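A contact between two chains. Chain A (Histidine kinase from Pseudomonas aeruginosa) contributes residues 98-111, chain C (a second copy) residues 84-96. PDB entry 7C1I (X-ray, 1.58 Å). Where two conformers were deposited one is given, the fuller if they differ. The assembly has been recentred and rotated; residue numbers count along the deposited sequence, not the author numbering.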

# COMPACT_ATOMS: atom_id res chain seq x y z
N GLU A 98 -2.48 9.36 -1.80
CA GLU A 98 -3.12 8.31 -2.64
C GLU A 98 -4.34 7.78 -1.88
O GLU A 98 -5.41 7.66 -2.51
N ARG A 99 -4.22 7.57 -0.56
CA ARG A 99 -5.37 6.93 0.12
C ARG A 99 -6.52 7.95 0.18
O ARG A 99 -7.62 7.50 -0.17
N GLU A 100 -6.20 9.22 0.47
CA GLU A 100 -7.24 10.27 0.63
C GLU A 100 -7.89 10.55 -0.74
O GLU A 100 -9.12 10.70 -0.87
N PHE A 101 -7.05 10.70 -1.77
CA PHE A 101 -7.50 10.89 -3.17
C PHE A 101 -8.45 9.75 -3.54
O PHE A 101 -9.50 9.94 -4.18
N ALA A 102 -8.18 8.51 -3.12
CA ALA A 102 -9.05 7.38 -3.54
C ALA A 102 -10.46 7.64 -2.99
O ALA A 102 -11.43 7.25 -3.67
N ILE A 103 -10.56 8.25 -1.81
CA ILE A 103 -11.90 8.55 -1.22
C ILE A 103 -12.56 9.62 -2.09
O ILE A 103 -13.76 9.50 -2.42
N VAL A 104 -11.85 10.74 -2.28
CA VAL A 104 -12.47 11.83 -3.09
C VAL A 104 -12.87 11.25 -4.45
O VAL A 104 -13.96 11.56 -4.97
N ARG A 105 -12.06 10.41 -5.11
CA ARG A 105 -12.31 9.81 -6.45
C ARG A 105 -13.66 9.09 -6.36
O ARG A 105 -14.47 9.30 -7.29
N ILE A 106 -13.82 8.13 -5.44
CA ILE A 106 -15.05 7.30 -5.55
C ILE A 106 -16.25 8.21 -5.27
O ILE A 106 -17.31 7.97 -5.88
N LEU A 107 -16.15 9.18 -4.36
CA LEU A 107 -17.30 10.08 -4.06
C LEU A 107 -17.57 10.87 -5.35
O LEU A 107 -18.75 11.11 -5.67
N PHE A 108 -16.54 11.33 -6.08
CA PHE A 108 -16.84 12.09 -7.32
C PHE A 108 -17.39 11.16 -8.41
O PHE A 108 -18.28 11.60 -9.16
N LYS A 109 -16.95 9.91 -8.53
CA LYS A 109 -17.48 9.00 -9.58
C LYS A 109 -18.94 8.70 -9.22
O LYS A 109 -19.78 8.69 -10.14
N GLN A 110 -19.26 8.58 -7.92
CA GLN A 110 -20.66 8.33 -7.51
C GLN A 110 -21.54 9.50 -7.97
O GLN A 110 -22.63 9.30 -8.54
N GLU A 111 -21.12 10.71 -7.59
CA GLU A 111 -21.93 11.93 -7.84
C GLU A 111 -22.02 12.05 -9.36
O GLU A 111 -23.08 12.43 -9.90
N ARG C 84 -25.79 0.72 1.55
CA ARG C 84 -26.27 2.07 1.94
C ARG C 84 -25.95 3.06 0.81
O ARG C 84 -26.54 4.16 0.78
N GLY C 85 -25.09 2.76 -0.17
CA GLY C 85 -24.53 3.78 -1.09
C GLY C 85 -23.48 4.59 -0.35
O GLY C 85 -23.20 5.72 -0.79
N GLU C 86 -22.83 4.07 0.70
CA GLU C 86 -21.86 4.85 1.52
C GLU C 86 -20.54 4.28 1.00
O GLU C 86 -20.17 3.15 1.39
N LEU C 87 -19.83 5.02 0.15
CA LEU C 87 -18.64 4.44 -0.54
C LEU C 87 -17.34 5.05 -0.01
O LEU C 87 -16.28 4.60 -0.48
N GLN C 88 -17.45 6.04 0.89
CA GLN C 88 -16.21 6.67 1.43
C GLN C 88 -15.23 5.59 1.92
O GLN C 88 -14.02 5.74 1.65
N ARG C 89 -15.78 4.59 2.61
CA ARG C 89 -14.90 3.61 3.30
C ARG C 89 -14.43 2.55 2.29
O ARG C 89 -13.58 1.71 2.65
N ALA C 90 -14.93 2.47 1.05
CA ALA C 90 -14.67 1.33 0.14
C ALA C 90 -13.18 1.19 -0.14
O ALA C 90 -12.64 0.08 -0.08
N PRO C 91 -12.44 2.27 -0.45
CA PRO C 91 -11.02 2.09 -0.75
C PRO C 91 -10.29 1.47 0.45
O PRO C 91 -9.50 0.57 0.22
N ALA C 92 -10.54 1.99 1.66
CA ALA C 92 -9.82 1.49 2.85
C ALA C 92 -10.24 0.06 3.18
O ALA C 92 -9.38 -0.77 3.57
N LEU C 93 -11.51 -0.28 2.98
CA LEU C 93 -11.92 -1.69 3.26
C LEU C 93 -11.27 -2.62 2.23
O LEU C 93 -10.87 -3.73 2.63
N ILE C 94 -11.18 -2.30 0.94
CA ILE C 94 -10.50 -3.11 -0.12
C ILE C 94 -9.05 -3.31 0.34
O ILE C 94 -8.49 -4.42 0.22
N GLU C 95 -8.44 -2.22 0.81
CA GLU C 95 -7.03 -2.31 1.28
C GLU C 95 -6.92 -3.32 2.42
O GLU C 95 -6.02 -4.18 2.31
N GLN C 96 -7.84 -3.21 3.39
CA GLN C 96 -7.85 -4.08 4.60
C GLN C 96 -8.01 -5.53 4.11
O GLN C 96 -7.32 -6.45 4.61

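The strongest polar link is made by Q110(A), whose CA-to-CB bond points toward chain C. Chi1 and chi2 are both t, so the side chain is extended. Its NE2 donates a hydrogen bond to G85(C) O at 2.9 Å, with a nearly straight N-H...O angle of 163°. G85(C) has positive phi, which favours glycine, and it ends the preceding helix in a Schellman motif.

Water 1 reinforces this site. It lies 2.6 Å from Q110(A) OE1 and 2.9 Å from G85(C) O, and it accepts a hydrogen bond from L87(C) N at 2.9 Å. The amide of Q110(A) thus reaches the loop both directly and through water.

At the other end of the contact, R99(A) forms a salt bridge to E95(C), NH1 to OE2 at 3.4 Å. The CA-to-CB bond of R99(A) points sideways, with chi1 and chi2 both m, yet its guanidinium comes nearer to chain C. E95(C) points toward chain A with chi1 t and chi2 p.

Apolar packing fills the space between these polar ends. I106(A) points toward chain C with chi1 t and chi2 p. Its CG1 lies 3.8 Å from L87(C) CB, and its CG2 lies 4.2 Å from P91(C) CG. L87(C), with chi1 m and chi2 t, also meets the glutamine: its CD1 is 3.8 Å from Q110(A) NE2.

A102(A) points toward P91(C), CB to CB at 3.8 Å. P91(C) CG also lies 3.7 Å from A102(A) O, so the proline ring rests close to the helix backbone.

I103(A) points sideways, with chi1 m and chi2 t. Its CG2 is 4.1 Å from Q88(C) CB, and its CG1 is 3.6 Å from Q88(C) O. L107(A), also m then t, brings CD2 to 4.2 Å from Q88(C) OE1.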

# COMPACT_ATOMS: atom_id res chain seq x y z
CB GLU A 98 -2.14 7.16 -2.86
CG GLU A 98 -1.10 7.46 -3.92
CD GLU A 98 -1.44 7.34 -5.40
OE1 GLU A 98 -2.62 7.19 -5.78
OE2 GLU A 98 -0.58 7.50 -6.29
CB ARG A 99 -4.94 6.28 1.44
CG ARG A 99 -3.89 5.19 1.24
CD ARG A 99 -4.04 4.14 0.16
NE ARG A 99 -2.89 3.24 0.24
CZ ARG A 99 -2.80 2.01 -0.24
NH1 ARG A 99 -3.83 1.42 -0.82
NH2 ARG A 99 -1.64 1.38 -0.14
CB GLU A 100 -6.61 11.54 1.19
CG GLU A 100 -7.70 12.56 1.47
CD GLU A 100 -8.77 12.20 2.49
OE1 GLU A 100 -8.58 11.36 3.38
OE2 GLU A 100 -9.79 12.92 2.41
CB PHE A 101 -6.38 11.04 -4.20
CG PHE A 101 -6.97 11.12 -5.59
CD1 PHE A 101 -7.71 12.21 -6.01
CD2 PHE A 101 -6.84 10.07 -6.48
CE1 PHE A 101 -8.28 12.19 -7.27
CE2 PHE A 101 -7.36 10.05 -7.76
CZ PHE A 101 -8.06 11.16 -8.17
CB ALA A 102 -8.52 6.08 -3.00
CB ILE A 103 -11.82 8.97 0.26
CG1 ILE A 103 -11.18 7.87 1.11
CG2 ILE A 103 -13.18 9.46 0.74
CD1 ILE A 103 -10.95 8.29 2.54
CB VAL A 104 -11.42 12.95 -3.28
CG1 VAL A 104 -12.02 13.95 -4.26
CG2 VAL A 104 -11.20 13.51 -1.89
CB ARG A 105 -11.12 8.93 -6.86
CG ARG A 105 -11.32 8.51 -8.31
CD ARG A 105 -10.18 7.59 -8.70
NE ARG A 105 -10.12 7.27 -10.12
CZ ARG A 105 -10.96 6.54 -10.85
NH1 ARG A 105 -11.99 5.97 -10.26
NH2 ARG A 105 -10.78 6.43 -12.15
CB ILE A 106 -14.95 6.06 -4.63
CG1 ILE A 106 -16.22 5.22 -4.80
CG2 ILE A 106 -14.94 6.41 -3.15
CD1 ILE A 106 -16.47 4.63 -6.17
CB LEU A 107 -17.02 11.02 -2.89
CG LEU A 107 -16.84 10.30 -1.56
CD1 LEU A 107 -16.39 11.27 -0.48
CD2 LEU A 107 -18.18 9.67 -1.23
CB PHE A 108 -15.59 12.82 -7.81
CG PHE A 108 -15.27 14.09 -7.05
CD1 PHE A 108 -15.87 14.48 -5.86
CD2 PHE A 108 -14.24 14.85 -7.58
CE1 PHE A 108 -15.61 15.67 -5.20
CE2 PHE A 108 -13.98 16.04 -6.92
CZ PHE A 108 -14.60 16.42 -5.76
CB LYS A 109 -16.67 7.69 -9.52
CG LYS A 109 -15.27 7.86 -10.08
CD LYS A 109 -15.30 7.87 -11.59
CE LYS A 109 -13.99 8.19 -12.29
NZ LYS A 109 -14.20 8.00 -13.74
CB GLN A 110 -20.70 8.08 -6.00
CG GLN A 110 -22.08 7.74 -5.45
CD GLN A 110 -21.96 7.49 -3.97
OE1 GLN A 110 -21.33 8.25 -3.23
NE2 GLN A 110 -22.73 6.54 -3.48
CB GLU A 111 -21.20 13.15 -7.27
CG GLU A 111 -22.00 14.41 -7.54
CD GLU A 111 -23.41 14.44 -6.96
OE1 GLU A 111 -23.68 13.72 -5.98
OE2 GLU A 111 -24.18 15.30 -7.44
CB ARG C 84 -25.66 2.39 3.31
CG ARG C 84 -26.32 1.65 4.46
CD ARG C 84 -26.01 2.14 5.86
NE ARG C 84 -24.66 1.78 6.29
CZ ARG C 84 -24.27 0.58 6.70
NH1 ARG C 84 -25.14 -0.41 6.77
NH2 ARG C 84 -23.00 0.39 7.01
CB GLU C 86 -21.83 4.56 3.02
CG GLU C 86 -23.08 5.02 3.75
CD GLU C 86 -23.25 4.32 5.09
OE1 GLU C 86 -22.39 3.51 5.50
OE2 GLU C 86 -24.35 4.50 5.64
CB LEU C 87 -18.76 4.72 -2.05
CG LEU C 87 -19.95 4.07 -2.76
CD1 LEU C 87 -19.88 4.19 -4.28
CD2 LEU C 87 -20.04 2.59 -2.43
CB GLN C 88 -16.52 7.77 2.44
CG GLN C 88 -17.45 7.34 3.57
CD GLN C 88 -18.92 7.44 3.24
OE1 GLN C 88 -19.45 7.46 2.13
NE2 GLN C 88 -19.62 7.55 4.36
CB ARG C 89 -15.65 2.90 4.43
CG ARG C 89 -15.76 3.76 5.68
CD ARG C 89 -16.32 2.85 6.76
NE ARG C 89 -15.20 2.11 7.31
CZ ARG C 89 -15.28 0.90 7.85
NH1 ARG C 89 -16.45 0.28 7.89
NH2 ARG C 89 -14.16 0.32 8.27
CB ALA C 90 -15.53 1.32 -1.10
CB PRO C 91 -10.54 3.52 -1.04
CG PRO C 91 -11.79 4.15 -1.61
CD PRO C 91 -12.91 3.64 -0.73
CB ALA C 92 -10.03 2.39 4.04
CB LEU C 93 -13.44 -1.77 3.14
CG LEU C 93 -14.14 -1.26 4.39
CD1 LEU C 93 -15.63 -1.05 4.14
CD2 LEU C 93 -13.98 -2.17 5.60
CB ILE C 94 -10.71 -2.58 -1.55
CG1 ILE C 94 -12.21 -2.74 -1.79
CG2 ILE C 94 -9.86 -3.38 -2.52
CD1 ILE C 94 -12.62 -2.02 -3.06
CB GLU C 95 -6.47 -0.98 1.80
CG GLU C 95 -4.97 -1.04 1.98
CD GLU C 95 -4.02 -1.68 0.97
OE1 GLU C 95 -2.94 -2.13 1.39
OE2 GLU C 95 -4.36 -1.91 -0.21
CB GLN C 96 -8.94 -3.77 5.63
CG GLN C 96 -8.61 -2.49 6.39
CD GLN C 96 -9.67 -2.19 7.43
OE1 GLN C 96 -10.84 -2.06 7.10
NE2 GLN C 96 -9.31 -2.16 8.70
O HOH W 1 -20.90 7.56 -0.74